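PDB 3P06: VP4 protein, which probably acts as the serine protease that cleaves the Tellina virus 1 polyprotein into its final products, crystallised here as an intramolecular acyl-enzyme. Local coordinates for residues A[9-14]-A[79-84]; A[27-32]-A[104-109]; A[120-125]-A[144-149]. All coordinates share one frame; numbering follows the deposited sequence.

Interaction 1: residues A[9-14]-A[79-84]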
ATOM      1  N   GLY A   9       3.458   7.000  -5.617  1.00 19.51           N
ATOM      2  CA  GLY A   9       3.729   5.798  -4.860  1.00 19.44           C
ATOM      3  C   GLY A   9       2.958   4.636  -5.431  1.00 19.50           C
ATOM      4  O   GLY A   9       2.608   4.644  -6.620  1.00 20.32           O
ATOM      5  N   VAL A  10       2.678   3.624  -4.599  1.00 17.62           N
ATOM      6  CA  VAL A  10       1.997   2.446  -5.104  1.00 15.86           C
ATOM      7  C   VAL A  10       0.840   2.075  -4.151  1.00 15.41           C
ATOM      8  O   VAL A  10       1.040   1.990  -2.910  1.00 13.25           O
ATOM      9  CB  VAL A  10       3.007   1.241  -5.302  1.00 18.39           C
ATOM     10  CG1 VAL A  10       2.251  -0.060  -5.644  1.00 15.78           C
ATOM     11  CG2 VAL A  10       4.041   1.582  -6.416  1.00 18.35           C
ATOM     12  N   LEU A  11      -0.346   1.901  -4.740  1.00 14.23           N
ATOM     13  CA  LEU A  11      -1.542   1.650  -3.987  1.00 15.81           C
ATOM     14  C   LEU A  11      -1.553   0.200  -3.433  1.00 15.82           C
ATOM     15  O   LEU A  11      -1.082  -0.712  -4.071  1.00 15.49           O
ATOM     16  CB  LEU A  11      -2.755   1.794  -4.910  1.00 15.11           C
ATOM     17  CG  LEU A  11      -3.112   3.285  -5.116  1.00 18.70           C
ATOM     18  CD1 LEU A  11      -4.125   3.348  -6.213  1.00 18.54           C
ATOM     19  CD2 LEU A  11      -3.646   3.876  -3.834  1.00 13.86           C
ATOM     20  N   LEU A  12      -2.142   0.011  -2.274  1.00 15.22           N
ATOM     21  CA  LEU A  12      -2.289  -1.341  -1.727  1.00 14.82           C
ATOM     22  C   LEU A  12      -3.675  -1.439  -1.069  1.00 15.05           C
ATOM     23  O   LEU A  12      -4.109  -0.527  -0.373  1.00 15.78           O
ATOM     24  CB  LEU A  12      -1.153  -1.684  -0.707  1.00 13.01           C
ATOM     25  CG  LEU A  12      -1.112  -0.774   0.526  1.00 14.58           C
ATOM     26  CD1 LEU A  12      -1.436  -1.611   1.767  1.00 12.74           C
ATOM     27  CD2 LEU A  12       0.291  -0.077   0.740  1.00 12.55           C
ATOM     28  N   PRO A  13      -4.353  -2.560  -1.273  1.00 17.08           N
ATOM     29  CA  PRO A  13      -5.667  -2.766  -0.653  1.00 17.94           C
ATOM     30  C   PRO A  13      -5.569  -3.168   0.825  1.00 16.43           C
ATOM     31  O   PRO A  13      -4.615  -3.828   1.220  1.00 16.31           O
ATOM     32  CB  PRO A  13      -6.286  -3.909  -1.508  1.00 19.00           C
ATOM     33  CG  PRO A  13      -5.122  -4.738  -1.890  1.00 20.63           C
ATOM     34  CD  PRO A  13      -3.963  -3.705  -2.131  1.00 17.40           C
ATOM     35  N   VAL A  14      -6.528  -2.725   1.633  1.00 16.40           N
ATOM     36  CA  VAL A  14      -6.644  -3.174   3.015  1.00 16.63           C
ATOM     37  C   VAL A  14      -8.065  -3.597   3.294  1.00 17.80           C
ATOM     38  O   VAL A  14      -8.996  -3.155   2.633  1.00 18.39           O
ATOM     39  CB  VAL A  14      -6.218  -2.072   4.070  1.00 15.28           C
ATOM     40  CG1 VAL A  14      -4.793  -1.714   3.842  1.00 14.53           C
ATOM     41  CG2 VAL A  14      -7.194  -0.786   3.988  1.00 15.92           C
ATOM     42  N   LEU A  79       0.194   5.635   3.854  1.00 13.00           N
ATOM     43  CA  LEU A  79      -0.890   6.521   4.333  1.00 14.05           C
ATOM     44  C   LEU A  79      -2.186   5.971   3.810  1.00 12.73           C
ATOM     45  O   LEU A  79      -2.234   5.470   2.706  1.00 13.11           O
ATOM     46  CB  LEU A  79      -0.690   7.967   3.768  1.00 15.43           C
ATOM     47  CG  LEU A  79       0.447   8.789   4.388  1.00 21.10           C
ATOM     48  CD1 LEU A  79       0.622  10.115   3.611  1.00 25.69           C
ATOM     49  CD2 LEU A  79       0.159   9.117   5.879  1.00 16.01           C
ATOM     50  N   PRO A  80      -3.244   6.075   4.589  1.00 13.01           N
ATOM     51  CA  PRO A  80      -4.527   5.772   4.012  1.00 13.14           C
ATOM     52  C   PRO A  80      -4.930   6.775   2.900  1.00 15.08           C
ATOM     53  O   PRO A  80      -4.659   7.959   3.034  1.00 15.25           O
ATOM     54  CB  PRO A  80      -5.495   5.982   5.163  1.00 13.65           C
ATOM     55  CG  PRO A  80      -4.831   6.935   6.110  1.00 14.44           C
ATOM     56  CD  PRO A  80      -3.315   6.669   5.942  1.00 13.08           C
ATOM     57  N   VAL A  81      -5.680   6.332   1.889  1.00 14.12           N
ATOM     58  CA  VAL A  81      -6.123   7.256   0.836  1.00 14.94           C
ATOM     59  C   VAL A  81      -7.557   6.962   0.523  1.00 15.26           C
ATOM     60  O   VAL A  81      -7.988   5.778   0.539  1.00 15.05           O
ATOM     61  CB  VAL A  81      -5.254   7.156  -0.441  1.00 16.27           C
ATOM     62  CG1 VAL A  81      -3.769   7.421  -0.108  1.00 15.31           C
ATOM     63  CG2 VAL A  81      -5.381   5.802  -1.121  1.00 16.55           C
ATOM     64  N   VAL A  82      -8.341   8.002   0.281  1.00 15.58           N
ATOM     65  CA  VAL A  82      -9.724   7.742  -0.134  1.00 14.90           C
ATOM     66  C   VAL A  82      -9.882   8.033  -1.618  1.00 16.08           C
ATOM     67  O   VAL A  82     -10.942   7.729  -2.206  1.00 14.80           O
ATOM     68  CB  VAL A  82     -10.772   8.555   0.725  1.00 17.42           C
ATOM     69  CG1 VAL A  82     -10.859   7.968   2.160  1.00 17.84           C
ATOM     70  CG2 VAL A  82     -10.476  10.104   0.792  1.00 15.59           C
ATOM     71  N   GLN A  83      -8.861   8.687  -2.205  1.00 13.99           N
ATOM     72  CA  GLN A  83      -8.847   9.000  -3.640  1.00 15.20           C
ATOM     73  C   GLN A  83      -7.444   8.976  -4.118  1.00 14.26           C
ATOM     74  O   GLN A  83      -6.556   9.374  -3.365  1.00 15.34           O
ATOM     75  CB  GLN A  83      -9.410  10.397  -4.025  1.00 15.43           C
ATOM     76  CG  GLN A  83     -10.857  10.540  -3.707  1.00 21.20           C
ATOM     77  CD  GLN A  83     -11.434  11.896  -4.100  1.00 31.12           C
ATOM     78  OE1 GLN A  83     -10.781  12.713  -4.735  1.00 26.70           O
ATOM     79  NE2 GLN A  83     -12.687  12.114  -3.733  1.00 33.50           N
ATOM     80  N   ALA A  84      -7.232   8.516  -5.345  1.00 13.30           N
ATOM     81  CA  ALA A  84      -5.899   8.586  -5.952  1.00 15.15           C
ATOM     82  C   ALA A  84      -5.973   8.897  -7.433  1.00 16.43           C
ATOM     83  O   ALA A  84      -6.940   8.469  -8.128  1.00 17.45           O
ATOM     84  CB  ALA A  84      -5.105   7.255  -5.706  1.00 13.88           C
TER
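L11 sends both methyl branches into the corner where the chain turns between V81 and A84. CD2 comes to 3.8 Å from V81 CG2, the closest approach here. The A84 methyl sits across the fork, with its CB 4.1 Å from L11 CD1 and equally 4.1 Å from L11 CD2, so a single small methyl meets both prongs of the leucine. With CG anti to the carbonyl carbon (chi1 -79°) and the next torsion extended (chi2 170°), both methyls are carried toward V81 and A84. The contact is purely apolar and all three residues are buried. The backbones stay well apart, with the CA atoms of L11 and A84 8.4 Å from each other, and side chains alone bridge that distance. In the mixed sheet of this S50-family protease, strand 21-31 runs between strands 9-18 and 75-81, so L11 reaches past one strand to its second neighbour, while M28 of the intervening strand touches both L11 and V81. L11 O also accepts a backbone hydrogen bond from V123 N. The outer side of the turn is the more open one. Around V82 the chain turns out of the mixed sheet and into the four-stranded antiparallel one that contains strand 83-84. Here the CB of Q83 points away from L11, and V82 and Q83 are both partly exposed. Their side chains rest on L90 of strand 88-92, whereas V81, facing inward, packs on I89 of the same strand.

Interaction 2: residues A[27-32]-A[104-109]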
ATOM      1  N   PHE A  27      -4.384   1.942   1.094  1.00 12.59           N
ATOM      2  CA  PHE A  27      -3.337   2.824   1.577  1.00 13.85           C
ATOM      3  C   PHE A  27      -2.482   3.001   0.349  1.00 13.68           C
ATOM      4  O   PHE A  27      -2.650   2.267  -0.642  1.00 15.41           O
ATOM      5  CB  PHE A  27      -2.475   2.175   2.715  1.00 12.67           C
ATOM      6  CG  PHE A  27      -3.043   2.339   4.119  1.00 11.26           C
ATOM      7  CD1 PHE A  27      -4.312   1.935   4.424  1.00 13.79           C
ATOM      8  CD2 PHE A  27      -2.272   2.959   5.132  1.00 13.16           C
ATOM      9  CE1 PHE A  27      -4.865   2.095   5.725  1.00 14.21           C
ATOM     10  CE2 PHE A  27      -2.802   3.138   6.458  1.00 13.29           C
ATOM     11  CZ  PHE A  27      -4.071   2.678   6.768  1.00 15.46           C
HETATM   12  N   MSE A  28      -1.585   3.956   0.403  1.00 13.16           N
HETATM   13  CA  MSE A  28      -0.551   4.065  -0.613  1.00 12.69           C
HETATM   14  C   MSE A  28       0.779   4.057   0.111  1.00 13.21           C
HETATM   15  O   MSE A  28       0.922   4.678   1.181  1.00 13.33           O
HETATM   16  CB  MSE A  28      -0.704   5.406  -1.369  1.00 11.78           C
HETATM   17  CG  MSE A  28       0.404   5.474  -2.415  1.00 16.20           C
HETATM   18 SE   MSE A  28       0.396   7.076  -3.583  1.00 25.60          SE
HETATM   19  CE  MSE A  28      -1.085   6.459  -4.648  1.00 18.84           C
ATOM     20  N   ALA A  29       1.739   3.314  -0.419  1.00 12.56           N
ATOM     21  CA  ALA A  29       3.127   3.425   0.064  1.00 14.48           C
ATOM     22  C   ALA A  29       3.688   4.645  -0.744  1.00 16.00           C
ATOM     23  O   ALA A  29       3.972   4.510  -1.943  1.00 16.28           O
ATOM     24  CB  ALA A  29       3.945   2.157  -0.322  1.00 12.98           C
ATOM     25  N   VAL A  30       3.832   5.797  -0.093  1.00 16.68           N
ATOM     26  CA  VAL A  30       4.146   7.012  -0.832  1.00 18.01           C
ATOM     27  C   VAL A  30       5.650   7.242  -0.718  1.00 19.39           C
ATOM     28  O   VAL A  30       6.273   7.022   0.346  1.00 20.17           O
ATOM     29  CB  VAL A  30       3.448   8.243  -0.219  1.00 18.15           C
ATOM     30  CG1 VAL A  30       3.777   9.590  -1.084  1.00 16.52           C
ATOM     31  CG2 VAL A  30       1.959   7.999  -0.045  1.00 18.24           C
ATOM     32  N   LYS A  31       6.251   7.741  -1.780  1.00 20.78           N
ATOM     33  CA  LYS A  31       7.670   8.053  -1.716  1.00 21.30           C
ATOM     34  C   LYS A  31       7.891   9.324  -0.920  1.00 21.39           C
ATOM     35  O   LYS A  31       7.226  10.325  -1.167  1.00 20.27           O
ATOM     36  CB  LYS A  31       8.227   8.256  -3.106  1.00 22.62           C
ATOM     37  CG  LYS A  31       8.190   6.975  -3.948  1.00 24.81           C
ATOM     38  CD  LYS A  31       8.666   7.372  -5.380  1.00 29.51           C
ATOM     39  CE  LYS A  31      10.162   7.625  -5.335  1.00 32.56           C
ATOM     40  NZ  LYS A  31      10.856   6.372  -5.830  1.00 37.18           N
ATOM     41  N   GLY A  32       8.861   9.284  -0.002  1.00 21.52           N
ATOM     42  CA  GLY A  32       9.180  10.441   0.828  1.00 21.59           C
ATOM     43  C   GLY A  32       8.640  10.303   2.263  1.00 22.20           C
ATOM     44  O   GLY A  32       7.890   9.363   2.612  1.00 20.30           O
ATOM     45  N   GLU A 104       4.071  -4.441   2.148  1.00 17.21           N
ATOM     46  CA  GLU A 104       5.523  -4.456   1.806  1.00 18.65           C
ATOM     47  C   GLU A 104       5.824  -4.535   0.320  1.00 19.08           C
ATOM     48  O   GLU A 104       6.802  -3.941  -0.118  1.00 21.50           O
ATOM     49  CB  GLU A 104       6.240  -5.627   2.505  1.00 19.14           C
ATOM     50  CG  GLU A 104       6.169  -5.516   4.021  1.00 19.63           C
ATOM     51  CD  GLU A 104       6.920  -6.669   4.732  1.00 26.29           C
ATOM     52  OE1 GLU A 104       6.989  -7.796   4.149  1.00 21.39           O
ATOM     53  OE2 GLU A 104       7.441  -6.443   5.881  1.00 24.49           O
ATOM     54  N   ALA A 105       5.083  -5.347  -0.442  1.00 16.94           N
ATOM     55  CA  ALA A 105       5.305  -5.389  -1.888  1.00 17.39           C
ATOM     56  C   ALA A 105       5.083  -3.990  -2.521  1.00 17.73           C
ATOM     57  O   ALA A 105       5.896  -3.571  -3.327  1.00 20.61           O
ATOM     58  CB  ALA A 105       4.433  -6.445  -2.576  1.00 15.49           C
ATOM     59  N   ALA A 106       4.028  -3.263  -2.128  1.00 16.54           N
ATOM     60  CA  ALA A 106       3.796  -1.908  -2.632  1.00 15.17           C
ATOM     61  C   ALA A 106       4.962  -0.922  -2.255  1.00 15.23           C
ATOM     62  O   ALA A 106       5.418  -0.118  -3.076  1.00 15.35           O
ATOM     63  CB  ALA A 106       2.438  -1.348  -2.084  1.00 13.89           C
ATOM     64  N   ALA A 107       5.400  -0.992  -1.008  1.00 14.42           N
ATOM     65  CA  ALA A 107       6.474  -0.132  -0.493  1.00 16.38           C
ATOM     66  C   ALA A 107       7.785  -0.434  -1.243  1.00 17.90           C
ATOM     67  O   ALA A 107       8.541   0.498  -1.570  1.00 18.76           O
ATOM     68  CB  ALA A 107       6.673  -0.369   0.977  1.00 14.04           C
ATOM     69  N   CYS A 108       8.072  -1.708  -1.505  1.00 19.51           N
ATOM     70  CA  CYS A 108       9.271  -2.034  -2.333  1.00 21.83           C
ATOM     71  C   CYS A 108       9.124  -1.518  -3.766  1.00 22.35           C
ATOM     72  O   CYS A 108      10.100  -1.036  -4.382  1.00 23.73           O
ATOM     73  CB  CYS A 108       9.515  -3.547  -2.391  1.00 22.81           C
ATOM     74  SG  CYS A 108      10.038  -4.186  -0.773  1.00 28.98           S
ATOM     75  N   ALA A 109       7.947  -1.723  -4.347  1.00 21.82           N
ATOM     76  CA  ALA A 109       7.695  -1.245  -5.701  1.00 21.88           C
ATOM     77  C   ALA A 109       7.715   0.296  -5.758  1.00 22.38           C
ATOM     78  O   ALA A 109       8.270   0.851  -6.698  1.00 24.37           O
ATOM     79  CB  ALA A 109       6.405  -1.818  -6.285  1.00 20.55           C
TER
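Alongside the place where A29 meets A106 and A107, the ammonium of K31 is gripped by several backbone carbonyls: NZ is hydrogen-bonded to the oxygens of A110 and L113 and, weakly, to that of D111. This ties strand 21-31 to the C-terminal end of helix 104-111 and the residues just after it, where main-chain carbonyls commonly lack a helical partner. The motif is a helix laid on the face of a mixed beta-sheet. This helix starts just after S102, the predicted nucleophile of the Ser-Lys protease, so the strand borders the element that follows the nucleophile. The packing itself is built from alanines. With no longer side chain in the way, helix and strand come very near each other, and the CA atoms of A29 and A107 are only 4.9 Å apart. The A29 methyl points at the helix and lands on its backbone as much as on its side chains, lying 3.8 Å from A106 C and 3.9 Å from A107 CB. The A106 methyl faces the strand too, at 4.2 Å from A29 CB, and also packs on V10 and L12 of strand 9-18. At the far end of the segment, E104 is held by N101 ND2 and V127 N. The tightest spot is A29 CB against A107 CA, at 3.4 Å, closer than usual for two carbons.

Interaction 3: residues A[120-125]-A[144-149]; sequences FLMVTG and LVAKPA. With SO4 (sulfate ion), chain B.
V145, packed against the selenium of selenomethionine M122, belongs to an unusual piece of helix: residues 144-146 make a wider pi-type turn, and a kink follows where P148 N has no bond to the preceding turn. M122 reaches this irregular surface from strand 122-123. Its chi1 and an extended chi2 carry SE out to V145, and the bend at the last torsion (chi3 88°) turns CE so that it meets the same branch: V145 CG1 lies 3.7 Å from M122 SE and 3.8 Å from M122 CE. The two side chains cross at about a right angle. The A146 methyl adds a looser touch, its CB 4.1 Å from M122 SE. Two residues along the segment, T124 faces a sulfate ion, probably from the crystallisation liquor. Its OG1 is hydrogen-bonded to K141 NZ and lies 3.2 Å from sulfate O1, in a possible but unsettled bond. L136 N, L137 N and K141 NZ also hold that sulfate, and the T124 side chain touches S102. The contact thus sets helix 138-149 beside strand 122-123, an outermost strand of the three-stranded parallel sheet, next to the predicted Ser-Lys catalytic site of an S50 protease.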
ATOM      1  N   PHE A 120      -1.383   2.497 -12.440  1.00 18.55           N
ATOM      2  CA  PHE A 120      -2.789   2.216 -12.267  1.00 19.80           C
ATOM      3  C   PHE A 120      -2.892   0.734 -11.974  1.00 19.47           C
ATOM      4  O   PHE A 120      -3.264  -0.047 -12.849  1.00 20.17           O
ATOM      5  CB  PHE A 120      -3.527   2.596 -13.530  1.00 19.90           C
ATOM      6  CG  PHE A 120      -5.007   2.438 -13.443  1.00 19.23           C
ATOM      7  CD1 PHE A 120      -5.745   3.192 -12.557  1.00 20.10           C
ATOM      8  CD2 PHE A 120      -5.680   1.533 -14.296  1.00 19.51           C
ATOM      9  CE1 PHE A 120      -7.144   3.029 -12.466  1.00 21.20           C
ATOM     10  CE2 PHE A 120      -7.101   1.378 -14.185  1.00 20.06           C
ATOM     11  CZ  PHE A 120      -7.801   2.147 -13.306  1.00 16.76           C
ATOM     12  N   LEU A 121      -2.538   0.356 -10.745  1.00 18.34           N
ATOM     13  CA  LEU A 121      -2.467  -1.020 -10.388  1.00 19.40           C
ATOM     14  C   LEU A 121      -2.268  -1.063  -8.891  1.00 20.44           C
ATOM     15  O   LEU A 121      -1.448  -0.314  -8.350  1.00 24.05           O
ATOM     16  CB  LEU A 121      -1.254  -1.658 -11.064  1.00 20.60           C
ATOM     17  CG  LEU A 121      -1.073  -3.172 -10.866  1.00 21.84           C
ATOM     18  CD1 LEU A 121      -2.060  -3.938 -11.670  1.00 21.44           C
ATOM     19  CD2 LEU A 121       0.340  -3.660 -11.204  1.00 21.82           C
HETATM   20  N   MSE A 122      -2.978  -1.928  -8.200  1.00 17.99           N
HETATM   21  CA  MSE A 122      -2.790  -2.026  -6.757  1.00 16.00           C
HETATM   22  C   MSE A 122      -1.897  -3.227  -6.529  1.00 16.43           C
HETATM   23  O   MSE A 122      -1.878  -4.174  -7.356  1.00 16.20           O
HETATM   24  CB  MSE A 122      -4.129  -2.255  -6.058  1.00 14.66           C
HETATM   25  CG  MSE A 122      -5.093  -1.068  -6.273  1.00 16.09           C
HETATM   26 SE   MSE A 122      -6.684  -1.407  -5.119  1.00 24.15          SE
HETATM   27  CE  MSE A 122      -5.909  -0.526  -3.566  1.00 12.02           C
ATOM     28  N   VAL A 123      -1.179  -3.221  -5.417  1.00 15.68           N
ATOM     29  CA  VAL A 123      -0.269  -4.336  -5.187  1.00 17.58           C
ATOM     30  C   VAL A 123      -0.427  -4.886  -3.762  1.00 16.28           C
ATOM     31  O   VAL A 123      -0.524  -4.113  -2.834  1.00 16.35           O
ATOM     32  CB  VAL A 123       1.187  -3.849  -5.463  1.00 19.53           C
ATOM     33  CG1 VAL A 123       2.211  -4.896  -5.004  1.00 20.98           C
ATOM     34  CG2 VAL A 123       1.374  -3.481  -7.003  1.00 20.07           C
ATOM     35  N   THR A 124      -0.465  -6.193  -3.564  1.00 16.78           N
ATOM     36  CA  THR A 124      -0.541  -6.719  -2.182  1.00 17.45           C
ATOM     37  C   THR A 124       0.483  -7.841  -2.006  1.00 18.24           C
ATOM     38  O   THR A 124       0.665  -8.675  -2.918  1.00 17.49           O
ATOM     39  CB  THR A 124      -2.026  -7.238  -1.795  1.00 17.76           C
ATOM     40  OG1 THR A 124      -2.130  -7.526  -0.383  1.00 22.98           O
ATOM     41  CG2 THR A 124      -2.378  -8.510  -2.519  1.00 18.34           C
ATOM     42  N   GLY A 125       1.064  -7.924  -0.807  1.00 19.22           N
ATOM     43  CA  GLY A 125       1.838  -9.083  -0.404  1.00 18.71           C
ATOM     44  C   GLY A 125       2.980  -8.699   0.527  1.00 21.08           C
ATOM     45  O   GLY A 125       3.431  -7.557   0.526  1.00 20.13           O
ATOM     46  N   LEU A 144     -13.495  -6.844  -2.474  1.00 18.03           N
ATOM     47  CA  LEU A 144     -13.911  -5.721  -1.643  1.00 19.21           C
ATOM     48  C   LEU A 144     -13.202  -4.441  -1.984  1.00 19.04           C
ATOM     49  O   LEU A 144     -13.606  -3.387  -1.516  1.00 19.48           O
ATOM     50  CB  LEU A 144     -13.652  -6.023  -0.153  1.00 19.39           C
ATOM     51  CG  LEU A 144     -14.540  -7.198   0.385  1.00 25.72           C
ATOM     52  CD1 LEU A 144     -14.041  -7.721   1.748  1.00 27.51           C
ATOM     53  CD2 LEU A 144     -16.039  -6.856   0.378  1.00 28.91           C
ATOM     54  N   VAL A 145     -12.114  -4.504  -2.749  1.00 17.31           N
ATOM     55  CA  VAL A 145     -11.434  -3.262  -3.052  1.00 16.26           C
ATOM     56  C   VAL A 145     -11.224  -3.038  -4.532  1.00 15.77           C
ATOM     57  O   VAL A 145     -11.701  -2.020  -5.090  1.00 16.69           O
ATOM     58  CB  VAL A 145     -10.019  -3.165  -2.336  1.00 16.91           C
ATOM     59  CG1 VAL A 145      -9.378  -1.805  -2.639  1.00 15.63           C
ATOM     60  CG2 VAL A 145     -10.165  -3.361  -0.840  1.00 14.66           C
ATOM     61  N   ALA A 146     -10.465  -3.932  -5.176  1.00 14.51           N
ATOM     62  CA  ALA A 146      -9.968  -3.615  -6.518  1.00 15.34           C
ATOM     63  C   ALA A 146     -11.032  -3.693  -7.599  1.00 17.56           C
ATOM     64  O   ALA A 146     -11.109  -2.810  -8.503  1.00 17.04           O
ATOM     65  CB  ALA A 146      -8.754  -4.536  -6.869  1.00 14.85           C
ATOM     66  N   LYS A 147     -11.811  -4.774  -7.577  1.00 17.37           N
ATOM     67  CA  LYS A 147     -12.915  -4.891  -8.561  1.00 19.91           C
ATOM     68  C   LYS A 147     -13.971  -3.794  -8.435  1.00 20.49           C
ATOM     69  O   LYS A 147     -14.285  -3.181  -9.419  1.00 22.38           O
ATOM     70  CB  LYS A 147     -13.601  -6.265  -8.608  1.00 20.85           C
ATOM     71  CG  LYS A 147     -12.707  -7.436  -8.990  1.00 18.94           C
ATOM     72  CD  LYS A 147     -12.395  -7.457 -10.444  1.00 22.91           C
ATOM     73  CE  LYS A 147     -11.562  -8.694 -10.708  1.00 26.20           C
ATOM     74  NZ  LYS A 147     -11.143  -8.619 -12.080  1.00 26.01           N
ATOM     75  N   PRO A 148     -14.472  -3.514  -7.226  1.00 21.08           N
ATOM     76  CA  PRO A 148     -15.393  -2.362  -7.191  1.00 21.02           C
ATOM     77  C   PRO A 148     -14.773  -0.987  -7.535  1.00 21.80           C
ATOM     78  O   PRO A 148     -15.500  -0.093  -7.996  1.00 21.10           O
ATOM     79  CB  PRO A 148     -15.997  -2.383  -5.737  1.00 22.23           C
ATOM     80  CG  PRO A 148     -15.114  -3.358  -4.928  1.00 21.30           C
ATOM     81  CD  PRO A 148     -14.375  -4.259  -5.947  1.00 19.01           C
ATOM     82  N   ALA A 149     -13.461  -0.791  -7.313  1.00 21.38           N
ATOM     83  CA  ALA A 149     -12.811   0.480  -7.656  1.00 20.26           C
ATOM     84  C   ALA A 149     -12.447   0.512  -9.140  1.00 21.16           C
ATOM     85  O   ALA A 149     -12.016   1.567  -9.668  1.00 23.04           O
ATOM     86  CB  ALA A 149     -11.510   0.703  -6.775  1.00 17.96           C
TER
HETATM   87  S   SO4 B 100      -2.262 -10.791   1.138  1.00 31.49           S
HETATM   88  O1  SO4 B 100      -1.054 -10.358   0.482  1.00 34.57           O
HETATM   89  O2  SO4 B 100      -3.319 -10.844   0.128  1.00 31.23           O
HETATM   90  O3  SO4 B 100      -2.004 -12.112   1.671  1.00 35.42           O
HETATM   91  O4  SO4 B 100      -2.693 -10.002   2.265  1.00 28.60           O

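Interactions 1 and 2, centres about 9 Å apart, share the mixed seven-stranded sheet, where strands 9-18 and 21-31 follow each other in the chain and lie side by side; their segments alternate in sequence. Interaction 3 comes later in sequence, its centre about 9 Å from that of interaction 1 and about 14 Å from that of interaction 2, and belongs to the three-stranded parallel sheet and helix 138-149. A probable hydrogen bond from V123 N to L11 O (2.8 Å) joins strand 9-18 to strand 122-123, and another from A105 N to G125 O (2.9 Å) joins helix 104-111 to that same region. The helices carrying K141 and following S102 are thereby linked through one common core.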